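Local coordinates for carbohydrate binding family 6 (Clostridium thermocellum, PDB 5A8C), which hydrolyses alpha-L-arabinofuranosides, probably releasing arabinose from plant polysaccharides, as a family 43 glycoside hydrolase with a five-bladed beta-propeller fold, at residues 277-287 with 298-308. Numbering follows the deposited sequence.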
ATOM      1  N   ASN A 277       5.586  -1.322  18.874  1.00  9.73           N
ATOM      2  CA  ASN A 277       6.233  -0.216  18.189  1.00  9.20           C
ATOM      3  C   ASN A 277       5.552  -0.023  16.824  1.00  8.32           C
ATOM      4  O   ASN A 277       4.907  -0.917  16.327  1.00 10.51           O
ATOM      5  CB  ASN A 277       7.705  -0.516  17.988  1.00 10.45           C
ATOM      6  CG  ASN A 277       8.442  -0.661  19.287  1.00 13.69           C
ATOM      7  OD1 ASN A 277       8.964  -1.750  19.620  1.00 18.11           O
ATOM      8  ND2 ASN A 277       8.422   0.358  20.073  1.00 13.66           N
ATOM      9  N   TRP A 278       5.727   1.168  16.275  1.00  7.68           N
ATOM     10  CA  TRP A 278       5.157   1.487  14.973  1.00  7.24           C
ATOM     11  C   TRP A 278       6.250   1.619  13.940  1.00  7.03           C
ATOM     12  O   TRP A 278       7.361   2.055  14.230  1.00  7.61           O
ATOM     13  CB  TRP A 278       4.348   2.783  15.053  1.00  8.09           C
ATOM     14  CG  TRP A 278       3.115   2.631  15.876  1.00  8.56           C
ATOM     15  CD1 TRP A 278       3.002   2.641  17.222  1.00  9.51           C
ATOM     16  CD2 TRP A 278       1.802   2.366  15.379  1.00  8.27           C
ATOM     17  NE1 TRP A 278       1.702   2.426  17.615  1.00 10.54           N
ATOM     18  CE2 TRP A 278       0.942   2.258  16.495  1.00  9.83           C
ATOM     19  CE3 TRP A 278       1.252   2.229  14.085  1.00  8.80           C
ATOM     20  CZ2 TRP A 278      -0.425   2.044  16.344  1.00 10.52           C
ATOM     21  CZ3 TRP A 278      -0.109   2.022  13.946  1.00  9.96           C
ATOM     22  CH2 TRP A 278      -0.938   1.902  15.078  1.00 10.65           C
ATOM     23  N   TYR A 279       5.925   1.235  12.715  1.00  6.72           N
ATOM     24  CA  TYR A 279       6.837   1.274  11.594  1.00  6.79           C
ATOM     25  C   TYR A 279       6.154   1.814  10.353  1.00  6.27           C
ATOM     26  O   TYR A 279       4.957   1.600  10.135  1.00  7.21           O
ATOM     27  CB  TYR A 279       7.357  -0.143  11.269  1.00  7.59           C
ATOM     28  CG  TYR A 279       8.086  -0.755  12.438  1.00  7.96           C
ATOM     29  CD1 TYR A 279       9.434  -0.524  12.644  1.00  8.79           C
ATOM     30  CD2 TYR A 279       7.406  -1.484  13.394  1.00  8.03           C
ATOM     31  CE1 TYR A 279      10.069  -0.989  13.790  1.00  9.38           C
ATOM     32  CE2 TYR A 279       8.031  -1.954  14.518  1.00  9.13           C
ATOM     33  CZ  TYR A 279       9.362  -1.711  14.729  1.00  9.56           C
ATOM     34  OH  TYR A 279       9.993  -2.157  15.850  1.00 11.73           O
ATOM     35  N   VAL A 280       6.934   2.501   9.539  1.00  6.06           N
ATOM     36  CA  VAL A 280       6.556   2.786   8.140  1.00  6.20           C
ATOM     37  C   VAL A 280       7.381   1.872   7.248  1.00  5.99           C
ATOM     38  O   VAL A 280       8.622   1.836   7.341  1.00  7.18           O
ATOM     39  CB  VAL A 280       6.756   4.255   7.776  1.00  7.50           C
ATOM     40  CG1 VAL A 280       6.363   4.539   6.362  1.00  8.89           C
ATOM     41  CG2 VAL A 280       5.920   5.151   8.661  1.00 10.62           C
ATOM     42  N   VAL A 281       6.694   1.104   6.403  1.00  5.55           N
ATOM     43  CA  VAL A 281       7.317   0.362   5.327  1.00  5.61           C
ATOM     44  C   VAL A 281       7.144   1.192   4.065  1.00  5.05           C
ATOM     45  O   VAL A 281       6.103   1.811   3.857  1.00  5.67           O
ATOM     46  CB  VAL A 281       6.747  -1.055   5.203  1.00  6.73           C
ATOM     47  CG1 VAL A 281       7.179  -1.938   6.378  1.00  9.23           C
ATOM     48  CG2 VAL A 281       5.296  -1.150   4.962  1.00  8.01           C
ATOM     49  N   TYR A 282       8.166   1.206   3.213  1.00  5.15           N
ATOM     50  CA  TYR A 282       8.161   2.077   2.032  1.00  5.08           C
ATOM     51  C   TYR A 282       9.084   1.508   1.019  1.00  4.95           C
ATOM     52  O   TYR A 282       9.534   0.328   1.144  1.00  5.79           O
ATOM     53  CB  TYR A 282       8.462   3.531   2.433  1.00  5.74           C
ATOM     54  CG  TYR A 282       9.803   3.744   3.088  1.00  5.90           C
ATOM     55  CD1 TYR A 282       9.983   3.524   4.450  1.00  6.78           C
ATOM     56  CD2 TYR A 282      10.877   4.211   2.353  1.00  6.24           C
ATOM     57  CE1 TYR A 282      11.214   3.749   5.067  1.00  7.23           C
ATOM     58  CE2 TYR A 282      12.092   4.444   2.973  1.00  7.19           C
ATOM     59  CZ  TYR A 282      12.240   4.256   4.320  1.00  7.60           C
ATOM     60  OH  TYR A 282      13.467   4.536   4.888  1.00  9.57           O
ATOM     61  N   HIS A 283       9.447   2.248  -0.009  1.00  5.01           N
ATOM     62  CA  HIS A 283      10.445   1.781  -0.976  1.00  4.96           C
ATOM     63  C   HIS A 283      11.418   2.866  -1.341  1.00  5.12           C
ATOM     64  O   HIS A 283      11.172   4.078  -1.231  1.00  5.42           O
ATOM     65  CB  HIS A 283       9.795   1.150  -2.258  1.00  5.38           C
ATOM     66  CG  HIS A 283       9.027   2.095  -3.121  1.00  5.04           C
ATOM     67  ND1 HIS A 283       7.726   1.853  -3.464  1.00  5.27           N
ATOM     68  CD2 HIS A 283       9.445   3.230  -3.757  1.00  5.29           C
ATOM     69  CE1 HIS A 283       7.362   2.835  -4.240  1.00  5.49           C
ATOM     70  NE2 HIS A 283       8.350   3.693  -4.440  1.00  5.44           N
ATOM     71  N   ASN A 284      12.592   2.424  -1.832  1.00  5.19           N
ATOM     72  CA  ASN A 284      13.518   3.314  -2.499  1.00  5.38           C
ATOM     73  C   ASN A 284      14.170   2.547  -3.628  1.00  5.30           C
ATOM     74  O   ASN A 284      13.624   1.546  -4.102  1.00  5.59           O
ATOM     75  CB  ASN A 284      14.497   4.006  -1.527  1.00  5.86           C
ATOM     76  CG  ASN A 284      15.570   3.124  -0.954  1.00  5.89           C
ATOM     77  OD1 ASN A 284      15.592   1.922  -1.204  1.00  6.80           O
ATOM     78  ND2 ASN A 284      16.446   3.727  -0.178  1.00  7.45           N
ATOM     79  N   ARG A 285      15.284   3.067  -4.136  1.00  5.82           N
ATOM     80  CA  ARG A 285      15.976   2.486  -5.301  1.00  5.95           C
ATOM     81  C   ARG A 285      17.450   2.241  -5.028  1.00  6.10           C
ATOM     82  O   ARG A 285      18.271   2.335  -5.915  1.00  7.21           O
ATOM     83  CB  ARG A 285      15.703   3.345  -6.528  1.00  6.52           C
ATOM     84  CG  ARG A 285      14.230   3.307  -6.946  1.00  6.83           C
ATOM     85  CD  ARG A 285      13.760   4.589  -7.635  1.00  6.72           C
ATOM     86  NE  ARG A 285      12.530   4.390  -8.367  1.00  6.45           N
ATOM     87  CZ  ARG A 285      11.291   4.726  -7.977  1.00  5.75           C
ATOM     88  NH1 ARG A 285      11.031   5.233  -6.777  1.00  5.90           N
ATOM     89  NH2 ARG A 285      10.310   4.559  -8.829  1.00  6.75           N
ATOM     90  N   THR A 286      17.777   1.907  -3.754  1.00  6.15           N
ATOM     91  CA  THR A 286      19.160   1.717  -3.384  1.00  6.78           C
ATOM     92  C   THR A 286      19.773   0.478  -4.002  1.00  7.25           C
ATOM     93  O   THR A 286      20.985   0.467  -4.325  1.00  8.79           O
ATOM     94  CB  THR A 286      19.352   1.778  -1.890  1.00  7.96           C
ATOM     95  OG1 THR A 286      20.728   2.104  -1.614  1.00 10.22           O
ATOM     96  CG2 THR A 286      18.957   0.552  -1.195  1.00  8.83           C
ATOM     97  N   VAL A 287      19.037  -0.624  -4.142  1.00  7.05           N
ATOM     98  CA  VAL A 287      19.579  -1.821  -4.772  1.00  8.24           C
ATOM     99  C   VAL A 287      19.968  -1.564  -6.201  1.00  8.21           C
ATOM    100  O   VAL A 287      21.086  -1.890  -6.654  1.00  9.95           O
ATOM    101  CB  VAL A 287      18.641  -3.035  -4.605  1.00  8.74           C
ATOM    102  CG1 VAL A 287      19.175  -4.256  -5.375  1.00 10.14           C
ATOM    103  CG2 VAL A 287      18.390  -3.355  -3.136  1.00  9.09           C
ATOM    104  N   GLN A 298      12.717  -0.414 -10.751  1.00  6.38           N
ATOM    105  CA  GLN A 298      13.457  -1.446 -10.022  1.00  6.46           C
ATOM    106  C   GLN A 298      13.686  -0.949  -8.619  1.00  6.07           C
ATOM    107  O   GLN A 298      14.776  -0.505  -8.240  1.00  6.83           O
ATOM    108  CB  GLN A 298      14.734  -1.856 -10.736  1.00  6.79           C
ATOM    109  CG  GLN A 298      14.423  -2.670 -12.004  1.00  7.08           C
ATOM    110  CD  GLN A 298      15.626  -3.155 -12.774  1.00  7.41           C
ATOM    111  OE1 GLN A 298      15.703  -4.339 -13.107  1.00  8.49           O
ATOM    112  NE2 GLN A 298      16.503  -2.237 -13.153  1.00  8.56           N
ATOM    113  N   ARG A 299      12.631  -1.031  -7.794  1.00  5.38           N
ATOM    114  CA  ARG A 299      12.591  -0.519  -6.432  1.00  5.58           C
ATOM    115  C   ARG A 299      12.955  -1.623  -5.432  1.00  5.45           C
ATOM    116  O   ARG A 299      13.008  -2.797  -5.773  1.00  5.94           O
ATOM    117  CB  ARG A 299      11.214   0.065  -6.161  1.00  5.51           C
ATOM    118  CG  ARG A 299      10.929   1.322  -6.989  1.00  5.83           C
ATOM    119  CD  ARG A 299       9.480   1.690  -7.060  1.00  5.50           C
ATOM    120  NE  ARG A 299       8.758   0.863  -8.018  1.00  5.55           N
ATOM    121  CZ  ARG A 299       7.461   1.025  -8.254  1.00  5.31           C
ATOM    122  NH1 ARG A 299       6.810   2.079  -7.792  1.00  5.71           N
ATOM    123  NH2 ARG A 299       6.801   0.119  -8.945  1.00  6.15           N
ATOM    124  N   ASN A 300      13.149  -1.219  -4.175  1.00  5.41           N
ATOM    125  CA  ASN A 300      13.295  -2.190  -3.084  1.00  5.63           C
ATOM    126  C   ASN A 300      12.587  -1.685  -1.847  1.00  5.12           C
ATOM    127  O   ASN A 300      12.605  -0.481  -1.526  1.00  5.87           O
ATOM    128  CB  ASN A 300      14.760  -2.522  -2.792  1.00  5.82           C
ATOM    129  CG  ASN A 300      15.553  -1.287  -2.406  1.00  5.74           C
ATOM    130  OD1 ASN A 300      16.121  -0.590  -3.239  1.00  6.26           O
ATOM    131  ND2 ASN A 300      15.593  -1.007  -1.102  1.00  6.52           N
ATOM    132  N   VAL A 301      12.025  -2.621  -1.096  1.00  5.46           N
ATOM    133  CA  VAL A 301      11.353  -2.306   0.162  1.00  5.51           C
ATOM    134  C   VAL A 301      12.329  -1.793   1.200  1.00  5.45           C
ATOM    135  O   VAL A 301      13.496  -2.190   1.288  1.00  6.64           O
ATOM    136  CB  VAL A 301      10.566  -3.526   0.641  1.00  6.19           C
ATOM    137  CG1 VAL A 301      11.474  -4.716   0.966  1.00  6.96           C
ATOM    138  CG2 VAL A 301       9.652  -3.242   1.805  1.00  7.49           C
ATOM    139  N   CYS A 302      11.821  -0.942   2.104  1.00  6.10           N
ATOM    140  CA  CYS A 302      12.493  -0.351   3.241  1.00  6.08           C
ATOM    141  C   CYS A 302      11.571  -0.367   4.458  1.00  5.69           C
ATOM    142  O   CYS A 302      10.355  -0.384   4.301  1.00  5.90           O
ATOM    143  CB  CYS A 302      12.936   1.086   2.947  1.00  6.71           C
ATOM    144  SG  CYS A 302      14.126   1.322   1.630  1.00  7.72           S
ATOM    145  N   ILE A 303      12.159  -0.227   5.630  1.00  6.16           N
ATOM    146  CA  ILE A 303      11.413  -0.124   6.875  1.00  6.18           C
ATOM    147  C   ILE A 303      12.114   0.816   7.818  1.00  6.34           C
ATOM    148  O   ILE A 303      13.348   0.737   7.969  1.00  7.57           O
ATOM    149  CB  ILE A 303      11.128  -1.515   7.490  1.00  6.87           C
ATOM    150  CG1 ILE A 303      10.195  -1.413   8.692  1.00  7.92           C
ATOM    151  CG2 ILE A 303      12.427  -2.259   7.835  1.00  8.02           C
ATOM    152  CD1 ILE A 303       9.688  -2.771   9.175  1.00  8.83           C
ATOM    153  N   ASP A 304      11.362   1.660   8.529  1.00  6.59           N
ATOM    154  CA  ASP A 304      11.881   2.508   9.580  1.00  6.81           C
ATOM    155  C   ASP A 304      10.869   2.667  10.689  1.00  6.92           C
ATOM    156  O   ASP A 304       9.665   2.523  10.449  1.00  7.63           O
ATOM    157  CB  ASP A 304      12.402   3.861   9.058  1.00  7.63           C
ATOM    158  CG  ASP A 304      13.881   3.755   8.576  1.00  8.08           C
ATOM    159  OD1 ASP A 304      14.741   3.399   9.427  1.00  9.31           O
ATOM    160  OD2 ASP A 304      14.158   4.010   7.379  1.00  9.04           O
ATOM    161  N   GLN A 305      11.331   2.974  11.865  1.00  7.49           N
ATOM    162  CA  GLN A 305      10.435   3.234  12.981  1.00  7.80           C
ATOM    163  C   GLN A 305       9.687   4.564  12.853  1.00  7.59           C
ATOM    164  O   GLN A 305      10.213   5.552  12.315  1.00  9.51           O
ATOM    165  CB  GLN A 305      11.201   3.173  14.315  1.00  9.97           C
ATOM    166  CG  GLN A 305      10.279   2.956  15.523  1.00 12.19           C
ATOM    167  CD  GLN A 305      10.974   2.491  16.808  1.00 13.23           C
ATOM    168  OE1 GLN A 305      12.171   2.275  16.870  1.00 16.51           O
ATOM    169  NE2 GLN A 305      10.182   2.316  17.844  1.00 14.85           N
ATOM    170  N   MET A 306       8.468   4.582  13.391  1.00  7.73           N
ATOM    171  CA  MET A 306       7.597   5.758  13.384  1.00  8.08           C
ATOM    172  C   MET A 306       7.222   6.037  14.843  1.00  8.38           C
ATOM    173  O   MET A 306       6.942   5.095  15.594  1.00  9.76           O
ATOM    174  CB  MET A 306       6.356   5.447  12.551  1.00  8.17           C
ATOM    175  CG  MET A 306       5.480   6.663  12.237  1.00  8.74           C
ATOM    176  SD  MET A 306       3.876   6.235  11.572  1.00  9.87           S
ATOM    177  CE  MET A 306       2.941   6.037  13.071  1.00 10.40           C
ATOM    178  N   PHE A 307       7.088   7.314  15.177  1.00  8.57           N
ATOM    179  CA  PHE A 307       6.724   7.737  16.504  1.00  9.37           C
ATOM    180  C   PHE A 307       5.576   8.729  16.436  1.00  9.34           C
ATOM    181  O   PHE A 307       5.483   9.526  15.498  1.00 11.20           O
ATOM    182  CB  PHE A 307       7.942   8.426  17.177  1.00 11.00           C
ATOM    183  CG  PHE A 307       9.161   7.565  17.224  1.00 11.99           C
ATOM    184  CD1 PHE A 307       9.264   6.571  18.160  1.00 14.02           C
ATOM    185  CD2 PHE A 307      10.149   7.662  16.280  1.00 12.76           C
ATOM    186  CE1 PHE A 307      10.385   5.747  18.215  1.00 15.84           C
ATOM    187  CE2 PHE A 307      11.264   6.845  16.307  1.00 15.27           C
ATOM    188  CZ  PHE A 307      11.362   5.901  17.255  1.00 15.31           C
ATOM    189  N   TYR A 308       4.767   8.706  17.487  1.00  9.88           N
ATOM    190  CA  TYR A 308       3.691   9.705  17.678  1.00 10.11           C
ATOM    191  C   TYR A 308       4.137  10.807  18.653  1.00 10.74           C
ATOM    192  O   TYR A 308       4.834  10.522  19.618  1.00 12.84           O
ATOM    193  CB  TYR A 308       2.416   9.079  18.238  1.00 10.16           C
ATOM    194  CG  TYR A 308       1.767   8.124  17.301  1.00  9.72           C
ATOM    195  CD1 TYR A 308       0.867   8.566  16.340  1.00  9.50           C
ATOM    196  CD2 TYR A 308       1.998   6.763  17.368  1.00  9.62           C
ATOM    197  CE1 TYR A 308       0.237   7.669  15.475  1.00  9.06           C
ATOM    198  CE2 TYR A 308       1.381   5.860  16.538  1.00  9.48           C
ATOM    199  CZ  TYR A 308       0.493   6.337  15.592  1.00  8.77           C
ATOM    200  OH  TYR A 308      -0.158   5.443  14.734  1.00  9.46           O
TER
HETATM  201  O   HOH W   1       7.383   3.170  17.507  1.00 11.93           O
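Tyr-282 OH donates to Asp-304 OD2 at 2.6 Å, nearly along the C-O axis, the phenol reaching diagonally across to the neighbouring strand; Asp-304 OD1 is hydrogen-bonded to Thr-320 OG1. The tyrosine CG sits between backbone N and carbonyl carbon (chi1 61°), laying its ring beneath Cys-302 CB, 3.5 Å from the ring centroid in a CH-pi contact. Backbone pairs join strands 277-284 and 300-306 antiparallel in a blade of the five-bladed beta-propeller, where 270-274 flanks 277-284 on its other side.

Where the first strand gives way to a helix, Asn-300 OD1 accepts an almost straight hydrogen bond (176°) from Val-287 N at 3.1 Å, the donor standing well out of the amide plane. A short polar side chain suits this place: it accepts from an N-H of the first helical turn, which no earlier turn can serve. Asn-300 ND2 makes a weak, bent bond to Asn-284 OD1; Asn-284 ND2 is in turn held by Pro-260 O and Tyr-29 OH.

Toward the other end, Trp-278 offers a ring face to the edge of Tyr-308 in a T-shaped stack, its five-membered ring and the Tyr-308 ring having centroids 4.9 Å apart and planes at 89°. One water accepts from Trp-278 N and Gln-305 NE2 and donates to Met-306 O.

Arg-299 lays its methylenes against two flat groups: CD over the His-283 ring, 3.6 Å from its centroid, and CG over the Arg-285 guanidinium, which Asn-262 OD1 and the carbonyls of Pro-295 and Val-296 hold. Arg-299 NH1 hydrogen-bonds a Tris molecule, probably from the crystallisation liquor, which may mark a pocket. The salt bridge from Arg-299 NH2 to Asp-56 would partly offset the charge and could help fix the guanidinium's direction.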